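PDB 7ADK: putative immunoglobulin-blocking virulence protein from Mycoplasma mycoides subsp. capri, which probably binds host immunoglobulins and blocks their action, helping the mycoplasma to evade the antibody response. Local coordinates for residues A[593-596]-A[597-601]; A[326-329]-A[330-333]; A[215-218]-A[219-222]. All coordinates share one frame; numbering follows the deposited sequence.

Interaction 1: residues A[593-596]-A[597-601]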
ATOM      1  N   GLY A 593     -14.513 -30.407  -8.904  1.00 63.50           N
ATOM      2  CA  GLY A 593     -13.935 -31.703  -8.540  1.00 63.50           C
ATOM      3  C   GLY A 593     -13.974 -32.695  -9.706  1.00 63.50           C
ATOM      4  O   GLY A 593     -14.040 -32.289 -10.863  1.00 63.50           O
ATOM      5  N   LEU A 594     -13.961 -34.003  -9.429  1.00 70.91           N
ATOM      6  CA  LEU A 594     -13.977 -35.038 -10.482  1.00 70.91           C
ATOM      7  C   LEU A 594     -15.334 -35.214 -11.193  1.00 70.91           C
ATOM      8  O   LEU A 594     -15.362 -35.662 -12.337  1.00 70.91           O
ATOM      9  CB  LEU A 594     -13.502 -36.387  -9.912  1.00 70.91           C
ATOM     10  CG  LEU A 594     -12.089 -36.402  -9.305  1.00 70.91           C
ATOM     11  CD1 LEU A 594     -11.743 -37.817  -8.843  1.00 70.91           C
ATOM     12  CD2 LEU A 594     -11.018 -35.957 -10.295  1.00 70.91           C
ATOM     13  N   GLU A 595     -16.453 -34.859 -10.554  1.00 72.84           N
ATOM     14  CA  GLU A 595     -17.821 -35.023 -11.079  1.00 72.84           C
ATOM     15  C   GLU A 595     -18.802 -33.948 -10.551  1.00 72.84           C
ATOM     16  O   GLU A 595     -19.615 -34.220  -9.667  1.00 72.84           O
ATOM     17  CB  GLU A 595     -18.298 -36.469 -10.836  1.00 72.84           C
ATOM     18  CG  GLU A 595     -18.168 -37.025  -9.411  1.00 72.84           C
ATOM     19  CD  GLU A 595     -18.076 -38.561  -9.404  1.00 72.84           C
ATOM     20  OE1 GLU A 595     -18.908 -39.219 -10.044  1.00 72.84           O
ATOM     21  OE2 GLU A 595     -17.194 -39.126  -8.725  1.00 72.84           O
ATOM     22  N   PRO A 596     -18.746 -32.703 -11.073  1.00 68.26           N
ATOM     23  CA  PRO A 596     -19.430 -31.517 -10.518  1.00 68.26           C
ATOM     24  C   PRO A 596     -20.947 -31.569 -10.386  1.00 68.26           C
ATOM     25  O   PRO A 596     -21.525 -30.856  -9.574  1.00 68.26           O
ATOM     26  CB  PRO A 596     -19.056 -30.342 -11.419  1.00 68.26           C
ATOM     27  CG  PRO A 596     -17.731 -30.793 -12.004  1.00 68.26           C
ATOM     28  CD  PRO A 596     -17.875 -32.295 -12.159  1.00 68.26           C
ATOM     29  N   ASP A 597     -21.584 -32.394 -11.200  1.00 72.46           N
ATOM     30  CA  ASP A 597     -23.028 -32.557 -11.287  1.00 72.46           C
ATOM     31  C   ASP A 597     -23.588 -33.597 -10.302  1.00 72.46           C
ATOM     32  O   ASP A 597     -24.745 -33.501  -9.900  1.00 72.46           O
ATOM     33  CB  ASP A 597     -23.352 -32.943 -12.733  1.00 72.46           C
ATOM     34  CG  ASP A 597     -22.760 -31.952 -13.738  1.00 72.46           C
ATOM     35  OD1 ASP A 597     -23.239 -30.801 -13.792  1.00 72.46           O
ATOM     36  OD2 ASP A 597     -21.822 -32.329 -14.468  1.00 72.46           O
ATOM     37  N   LYS A 598     -22.781 -34.588  -9.907  1.00 72.05           N
ATOM     38  CA  LYS A 598     -23.163 -35.665  -8.978  1.00 72.05           C
ATOM     39  C   LYS A 598     -22.726 -35.350  -7.554  1.00 72.05           C
ATOM     40  O   LYS A 598     -23.558 -35.105  -6.684  1.00 72.05           O
ATOM     41  CB  LYS A 598     -22.627 -37.027  -9.464  1.00 72.05           C
ATOM     42  CG  LYS A 598     -23.055 -38.192  -8.560  1.00 72.05           C
ATOM     43  CD  LYS A 598     -22.524 -39.536  -9.052  1.00 72.05           C
ATOM     44  CE  LYS A 598     -22.927 -40.682  -8.131  1.00 72.05           C
ATOM     45  NZ  LYS A 598     -22.464 -41.982  -8.611  1.00 72.05           N
ATOM     46  N   LYS A 599     -21.414 -35.371  -7.308  1.00 69.99           N
ATOM     47  CA  LYS A 599     -20.814 -35.210  -5.977  1.00 69.99           C
ATOM     48  C   LYS A 599     -20.549 -33.738  -5.690  1.00 69.99           C
ATOM     49  O   LYS A 599     -19.405 -33.303  -5.637  1.00 69.99           O
ATOM     50  CB  LYS A 599     -19.538 -36.057  -5.848  1.00 69.99           C
ATOM     51  CG  LYS A 599     -19.777 -37.563  -5.918  1.00 69.99           C
ATOM     52  CD  LYS A 599     -18.469 -38.302  -5.665  1.00 69.99           C
ATOM     53  CE  LYS A 599     -18.633 -39.816  -5.771  1.00 69.99           C
ATOM     54  NZ  LYS A 599     -17.398 -40.458  -6.254  1.00 69.99           N
ATOM     55  N   LEU A 600     -21.600 -32.958  -5.472  1.00 67.27           N
ATOM     56  CA  LEU A 600     -21.525 -31.527  -5.162  1.00 67.27           C
ATOM     57  C   LEU A 600     -20.540 -31.234  -4.016  1.00 67.27           C
ATOM     58  O   LEU A 600     -19.832 -30.233  -4.068  1.00 67.27           O
ATOM     59  CB  LEU A 600     -22.930 -31.005  -4.835  1.00 67.27           C
ATOM     60  CG  LEU A 600     -23.788 -30.610  -6.033  1.00 67.27           C
ATOM     61  CD1 LEU A 600     -23.891 -31.645  -7.127  1.00 67.27           C
ATOM     62  CD2 LEU A 600     -25.193 -30.338  -5.557  1.00 67.27           C
ATOM     63  N   GLY A 601     -20.420 -32.130  -3.041  1.00 68.80           N
ATOM     64  CA  GLY A 601     -19.473 -32.055  -1.936  1.00 68.80           C
ATOM     65  C   GLY A 601     -17.985 -31.962  -2.293  1.00 68.80           C
ATOM     66  O   GLY A 601     -17.262 -31.224  -1.630  1.00 68.80           O
TER
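A type I beta turn over residues 595-598, in the loop between helix 567-579 and strand 608-610, brings Glu595 next to Lys598 and Lys599. Pro596 and Asp597 fill its two central positions. The carbonyl of Glu595 takes two backbone N-H groups: Lys598 N lies 3.2 Å from Glu595 O and well above the carbonyl plane, whereas Lys599 N, also 3.2 Å from Glu595 O, comes in nearly along the C=O axis. The second bond widens the turn by one residue. The same fold-back lets the Glu595 and Lys599 side chains cross at a slant. CG of Glu595 stands between its backbone N and carbonyl carbon (chi1 51°), and the extended remainder carries the carboxylate to the lysine. There Lys599 NZ forms a salt bridge of 2.8 Å with Glu595 OE2, reaching it from above the carboxylate plane, 48° out of it. The chains also touch through their methylenes, with Lys599 CG 3.9 Å from Glu595 CG. On the other carboxylate oxygen the approach is looser: Lys598 runs beside Glu595 in the same direction, its CD 3.8 Å from Glu595 OE1, but the ammonium stays too far for a bond, although the opposite charges probably attract. Leu600 bends its CD1 back to 3.5 Å from Pro596 O. The Asp597 carboxylate takes no part in this pairing: it binds the side chain of Asn582 and the backbone N-H groups of Asn169 and His170, tying the turn to an earlier part of the chain. The whole is a type I turn with proline at its second position, widened by an i to i+4 (alpha-turn) bond and followed by an inverse gamma turn centred on Lys599, closed by a weak bond, that leads into a short 3-10 segment.

Interaction 2: residues A[326-329]-A[330-333]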
ATOM      1  N   ILE A 326      10.610 -43.530 -21.959  1.00 84.57           N
ATOM      2  CA  ILE A 326       9.855 -42.279 -22.059  1.00 84.57           C
ATOM      3  C   ILE A 326       8.805 -42.205 -20.943  1.00 84.57           C
ATOM      4  O   ILE A 326       8.020 -43.128 -20.750  1.00 84.57           O
ATOM      5  CB  ILE A 326       9.221 -42.132 -23.456  1.00 84.57           C
ATOM      6  CG1 ILE A 326      10.292 -42.125 -24.559  1.00 84.57           C
ATOM      7  CG2 ILE A 326       8.364 -40.871 -23.539  1.00 84.57           C
ATOM      8  CD1 ILE A 326       9.696 -42.036 -25.963  1.00 84.57           C
ATOM      9  N   ASP A 327       8.770 -41.085 -20.236  1.00 85.14           N
ATOM     10  CA  ASP A 327       7.934 -40.777 -19.074  1.00 85.14           C
ATOM     11  C   ASP A 327       7.396 -39.341 -19.204  1.00 85.14           C
ATOM     12  O   ASP A 327       7.811 -38.615 -20.104  1.00 85.14           O
ATOM     13  CB  ASP A 327       8.790 -40.981 -17.815  1.00 85.14           C
ATOM     14  CG  ASP A 327       7.980 -41.169 -16.530  1.00 85.14           C
ATOM     15  OD1 ASP A 327       8.607 -41.464 -15.486  1.00 85.14           O
ATOM     16  OD2 ASP A 327       6.731 -41.081 -16.573  1.00 85.14           O
ATOM     17  N   SER A 328       6.464 -38.890 -18.369  1.00 80.46           N
ATOM     18  CA  SER A 328       5.991 -37.499 -18.445  1.00 80.46           C
ATOM     19  C   SER A 328       5.532 -36.923 -17.112  1.00 80.46           C
ATOM     20  O   SER A 328       5.288 -37.640 -16.148  1.00 80.46           O
ATOM     21  CB  SER A 328       4.928 -37.316 -19.539  1.00 80.46           C
ATOM     22  OG  SER A 328       3.644 -37.724 -19.148  1.00 80.46           O
ATOM     23  N   ASN A 329       5.438 -35.595 -17.069  1.00 79.11           N
ATOM     24  CA  ASN A 329       4.772 -34.837 -16.011  1.00 79.11           C
ATOM     25  C   ASN A 329       3.429 -34.247 -16.497  1.00 79.11           C
ATOM     26  O   ASN A 329       3.022 -33.176 -16.060  1.00 79.11           O
ATOM     27  CB  ASN A 329       5.770 -33.829 -15.405  1.00 79.11           C
ATOM     28  CG  ASN A 329       6.346 -32.809 -16.376  1.00 79.11           C
ATOM     29  OD1 ASN A 329       5.723 -32.360 -17.322  1.00 79.11           O
ATOM     30  ND2 ASN A 329       7.572 -32.388 -16.162  1.00 79.11           N
ATOM     31  N   GLY A 330       2.757 -34.911 -17.442  1.00 78.11           N
ATOM     32  CA  GLY A 330       1.535 -34.412 -18.077  1.00 78.11           C
ATOM     33  C   GLY A 330       0.948 -35.352 -19.126  1.00 78.11           C
ATOM     34  O   GLY A 330       1.668 -35.883 -19.975  1.00 78.11           O
ATOM     35  N   TRP A 331      -0.366 -35.584 -19.044  1.00 79.79           N
ATOM     36  CA  TRP A 331      -1.143 -36.520 -19.873  1.00 79.79           C
ATOM     37  C   TRP A 331      -2.489 -35.905 -20.273  1.00 79.79           C
ATOM     38  O   TRP A 331      -3.147 -35.262 -19.462  1.00 79.79           O
ATOM     39  CB  TRP A 331      -1.375 -37.868 -19.166  1.00 79.79           C
ATOM     40  CG  TRP A 331      -0.196 -38.519 -18.522  1.00 79.79           C
ATOM     41  CD1 TRP A 331       0.579 -39.469 -19.082  1.00 79.79           C
ATOM     42  CD2 TRP A 331       0.384 -38.259 -17.208  1.00 79.79           C
ATOM     43  NE1 TRP A 331       1.598 -39.800 -18.220  1.00 79.79           N
ATOM     44  CE2 TRP A 331       1.529 -39.083 -17.054  1.00 79.79           C
ATOM     45  CE3 TRP A 331       0.078 -37.388 -16.138  1.00 79.79           C
ATOM     46  CZ2 TRP A 331       2.331 -39.048 -15.914  1.00 79.79           C
ATOM     47  CZ3 TRP A 331       0.884 -37.344 -14.989  1.00 79.79           C
ATOM     48  CH2 TRP A 331       2.006 -38.173 -14.872  1.00 79.79           C
ATOM     49  N   GLY A 332      -2.908 -36.105 -21.518  1.00 82.93           N
ATOM     50  CA  GLY A 332      -4.122 -35.514 -22.072  1.00 82.93           C
ATOM     51  C   GLY A 332      -5.088 -36.540 -22.654  1.00 82.93           C
ATOM     52  O   GLY A 332      -4.649 -37.550 -23.206  1.00 82.93           O
ATOM     53  N   PRO A 333      -6.403 -36.320 -22.567  1.00 83.29           N
ATOM     54  CA  PRO A 333      -7.390 -37.137 -23.258  1.00 83.29           C
ATOM     55  C   PRO A 333      -7.462 -36.777 -24.756  1.00 83.29           C
ATOM     56  O   PRO A 333      -6.999 -35.707 -25.172  1.00 83.29           O
ATOM     57  CB  PRO A 333      -8.694 -36.822 -22.537  1.00 83.29           C
ATOM     58  CG  PRO A 333      -8.533 -35.365 -22.139  1.00 83.29           C
ATOM     59  CD  PRO A 333      -7.051 -35.248 -21.839  1.00 83.29           C
TER
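Trp331 lays one face of its indole over Ser328, whose OG stands 3.0 Å from the ring plane, offset toward the rim. Both belong to strand 326-332, the middle strand of a three-stranded antiparallel sheet and one arm of the hairpin with strand 318-320; the strand is interrupted at Asn329 and Gly330, and the two side chains meet across that break. The indole is carried back along the chain because CG of Trp331 sits beside its own backbone N, opposite the carbonyl carbon (chi1 -47°). Its five-membered part lies nearest the hydroxyl, while the six-membered part passes the Ser328 carbonyl, with CZ2 of Trp331 3.3 Å from Ser328 O. Although Trp331 NE1 is only 3.1 Å from Ser328 OG, the angle is wrong for a hydrogen bond; the indole N-H is instead bonded to the hydroxyl of Ser303, so the serine beneath the ring is a packing neighbour of that nitrogen. Ser303 also bonds OD2 of Asp327, and Tyr306 stacks on the indole, so that helix 301-308 holds both halves of the interrupted strand. The Ser328 hydroxyl spends its proton locally, donating to Gly330 O at 2.8 Å and spanning the break. Its position between the backbone N and carbonyl carbon of Ser328 (chi1 80°) points OG toward that acceptor, which it meets from above the carbonyl plane. Asn329 takes a lesser part, its carbonyl carbon C 4.3 Å from CZ3 of Trp331. Asp327, the residue before Ser328, turns its carboxylate to the next backbone N-H: Ser328 N donates to Asp327 OD2 at 2.8 Å, the oxygen being approached from 36° outside the carboxylate plane.

Interaction 3: residues A[215-218]-A[219-222]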
ATOM      1  N   LYS A 215      20.849 -28.863 -33.537  1.00 85.03           N
ATOM      2  CA  LYS A 215      21.108 -29.754 -34.680  1.00 85.03           C
ATOM      3  C   LYS A 215      21.529 -28.987 -35.940  1.00 85.03           C
ATOM      4  O   LYS A 215      22.406 -29.448 -36.666  1.00 85.03           O
ATOM      5  CB  LYS A 215      19.953 -30.749 -34.889  1.00 85.03           C
ATOM      6  CG  LYS A 215      18.820 -30.279 -35.805  1.00 85.03           C
ATOM      7  CD  LYS A 215      17.614 -31.226 -35.817  1.00 85.03           C
ATOM      8  CE  LYS A 215      17.973 -32.609 -36.365  1.00 85.03           C
ATOM      9  NZ  LYS A 215      16.799 -33.496 -36.511  1.00 85.03           N
ATOM     10  N   GLU A 216      20.980 -27.796 -36.177  1.00 91.96           N
ATOM     11  CA  GLU A 216      21.344 -26.943 -37.315  1.00 91.96           C
ATOM     12  C   GLU A 216      22.789 -26.425 -37.251  1.00 91.96           C
ATOM     13  O   GLU A 216      23.418 -26.253 -38.289  1.00 91.96           O
ATOM     14  CB  GLU A 216      20.329 -25.800 -37.442  1.00 91.96           C
ATOM     15  CG  GLU A 216      20.479 -24.923 -38.696  1.00 91.96           C
ATOM     16  CD  GLU A 216      21.437 -23.721 -38.591  1.00 91.96           C
ATOM     17  OE1 GLU A 216      21.876 -23.344 -37.490  1.00 91.96           O
ATOM     18  OE2 GLU A 216      21.728 -23.109 -39.634  1.00 91.96           O
ATOM     19  N   GLU A 217      23.359 -26.253 -36.058  1.00 92.50           N
ATOM     20  CA  GLU A 217      24.753 -25.841 -35.890  1.00 92.50           C
ATOM     21  C   GLU A 217      25.728 -27.012 -36.105  1.00 92.50           C
ATOM     22  O   GLU A 217      26.735 -26.848 -36.787  1.00 92.50           O
ATOM     23  CB  GLU A 217      24.932 -25.161 -34.523  1.00 92.50           C
ATOM     24  CG  GLU A 217      26.285 -24.476 -34.308  1.00 92.50           C
ATOM     25  CD  GLU A 217      26.445 -23.121 -35.007  1.00 92.50           C
ATOM     26  OE1 GLU A 217      25.786 -22.861 -36.034  1.00 92.50           O
ATOM     27  OE2 GLU A 217      27.248 -22.290 -34.531  1.00 92.50           O
ATOM     28  N   PHE A 218      25.404 -28.217 -35.621  1.00 91.20           N
ATOM     29  CA  PHE A 218      26.155 -29.439 -35.945  1.00 91.20           C
ATOM     30  C   PHE A 218      26.131 -29.758 -37.447  1.00 91.20           C
ATOM     31  O   PHE A 218      27.116 -30.259 -37.985  1.00 91.20           O
ATOM     32  CB  PHE A 218      25.591 -30.627 -35.166  1.00 91.20           C
ATOM     33  CG  PHE A 218      26.132 -30.799 -33.767  1.00 91.20           C
ATOM     34  CD1 PHE A 218      25.762 -29.916 -32.742  1.00 91.20           C
ATOM     35  CD2 PHE A 218      26.991 -31.868 -33.478  1.00 91.20           C
ATOM     36  CE1 PHE A 218      26.215 -30.119 -31.432  1.00 91.20           C
ATOM     37  CE2 PHE A 218      27.452 -32.069 -32.172  1.00 91.20           C
ATOM     38  CZ  PHE A 218      27.051 -31.203 -31.146  1.00 91.20           C
ATOM     39  N   ASN A 219      25.035 -29.442 -38.138  1.00 93.12           N
ATOM     40  CA  ASN A 219      24.930 -29.527 -39.600  1.00 93.12           C
ATOM     41  C   ASN A 219      25.737 -28.445 -40.362  1.00 93.12           C
ATOM     42  O   ASN A 219      25.843 -28.520 -41.583  1.00 93.12           O
ATOM     43  CB  ASN A 219      23.447 -29.550 -40.025  1.00 93.12           C
ATOM     44  CG  ASN A 219      22.707 -30.841 -39.730  1.00 93.12           C
ATOM     45  OD1 ASN A 219      23.228 -31.801 -39.197  1.00 93.12           O
ATOM     46  ND2 ASN A 219      21.474 -30.939 -40.111  1.00 93.12           N
ATOM     47  N   SER A 220      26.343 -27.460 -39.695  1.00 96.07           N
ATOM     48  CA  SER A 220      27.277 -26.520 -40.325  1.00 96.07           C
ATOM     49  C   SER A 220      28.671 -27.141 -40.538  1.00 96.07           C
ATOM     50  O   SER A 220      29.047 -28.125 -39.896  1.00 96.07           O
ATOM     51  CB  SER A 220      27.334 -25.201 -39.549  1.00 96.07           C
ATOM     52  OG  SER A 220      28.123 -25.303 -38.388  1.00 96.07           O
ATOM     53  N   GLY A 221      29.465 -26.581 -41.445  1.00 99.63           N
ATOM     54  CA  GLY A 221      30.753 -27.146 -41.845  1.00 99.63           C
ATOM     55  C   GLY A 221      31.907 -27.004 -40.842  1.00 99.63           C
ATOM     56  O   GLY A 221      32.981 -27.548 -41.082  1.00 99.63           O
ATOM     57  N   LYS A 222      31.734 -26.270 -39.740  1.00103.35           N
ATOM     58  CA  LYS A 222      32.805 -25.916 -38.789  1.00103.35           C
ATOM     59  C   LYS A 222      33.256 -27.071 -37.878  1.00103.35           C
ATOM     60  O   LYS A 222      32.577 -28.079 -37.715  1.00103.35           O
ATOM     61  CB  LYS A 222      32.407 -24.668 -37.978  1.00103.35           C
ATOM     62  CG  LYS A 222      32.433 -23.398 -38.836  1.00103.35           C
ATOM     63  CD  LYS A 222      32.298 -22.115 -38.014  1.00103.35           C
ATOM     64  CE  LYS A 222      32.443 -20.902 -38.914  1.00103.35           C
ATOM     65  NZ  LYS A 222      32.588 -19.640 -38.192  1.00103.35           N
TER
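Asn219 and Ser220 follow directly on the C-terminal end of helix 209-218 and fold against its last turn, on the surface of the molecule at the start of the loop that leads to helix 227-235. Two backbone hydrogen bonds mark the change from helix to loop. The first keeps alpha-helical spacing: Asn219 N donates to Lys215 O at 3.0 Å, with the donor tilted slightly from the carbonyl plane. The second is one residue shorter, Ser220 N to Glu217 O, also 3.0 Å, and closes a type I beta turn with Phe218 and Asn219 at its corners; here the N-H lies far above the carbonyl plane, 66° out of it. A side-chain hydrogen bond reinforces this turn. The Ser220 hydroxyl gives its proton to the same Glu217 O, which is thus gripped by two donors from a single residue. Van der Waals contacts involve chiefly Asn219. Its CG lies beside the backbone N and anti to the carbonyl carbon (chi1 -72°), which folds the amide back against the helix end, where CG of Asn219 is 3.4 Å from Lys215 O and CB of Asn219 is 3.7 Å from Glu216 O. The amide nitrogen ND2 of Asn219 stays 3.9 Å from Lys215 O, so this is close apposition and no bond is formed. The Phe218 side chain touches Ile227, Ala289 and Asn290, while Glu217 touches Ser229; these contacts lay the helix end against the following helix and a nearby loop. Nor does the Glu217 carboxylate grip the serine: its OE1 is 4.1 Å from Ser220 OG. That hydroxyl lies instead in the plane of the Glu217 carbonyl, OG 2.6 Å from Glu217 O.

Overall arrangement
The three local contacts follow one another along the chain in the order interaction 3, interaction 2, interaction 1, and none touches another. Interaction 3 ends helix 209-218 at the periphery, about 47 Å from the centre of the chain. Interaction 2, on the middle strand of a small antiparallel sheet, lies on the same side of that centre, about 32 Å from interaction 3 between centres. Interaction 1 is more central, about 25 Å from interaction 2 between centres and about 12 Å between nearest atoms, in a loop entering the five-stranded parallel sheet. It ties a late loop to an early part of the chain, which joins sequence-distant parts of the elongated molecule.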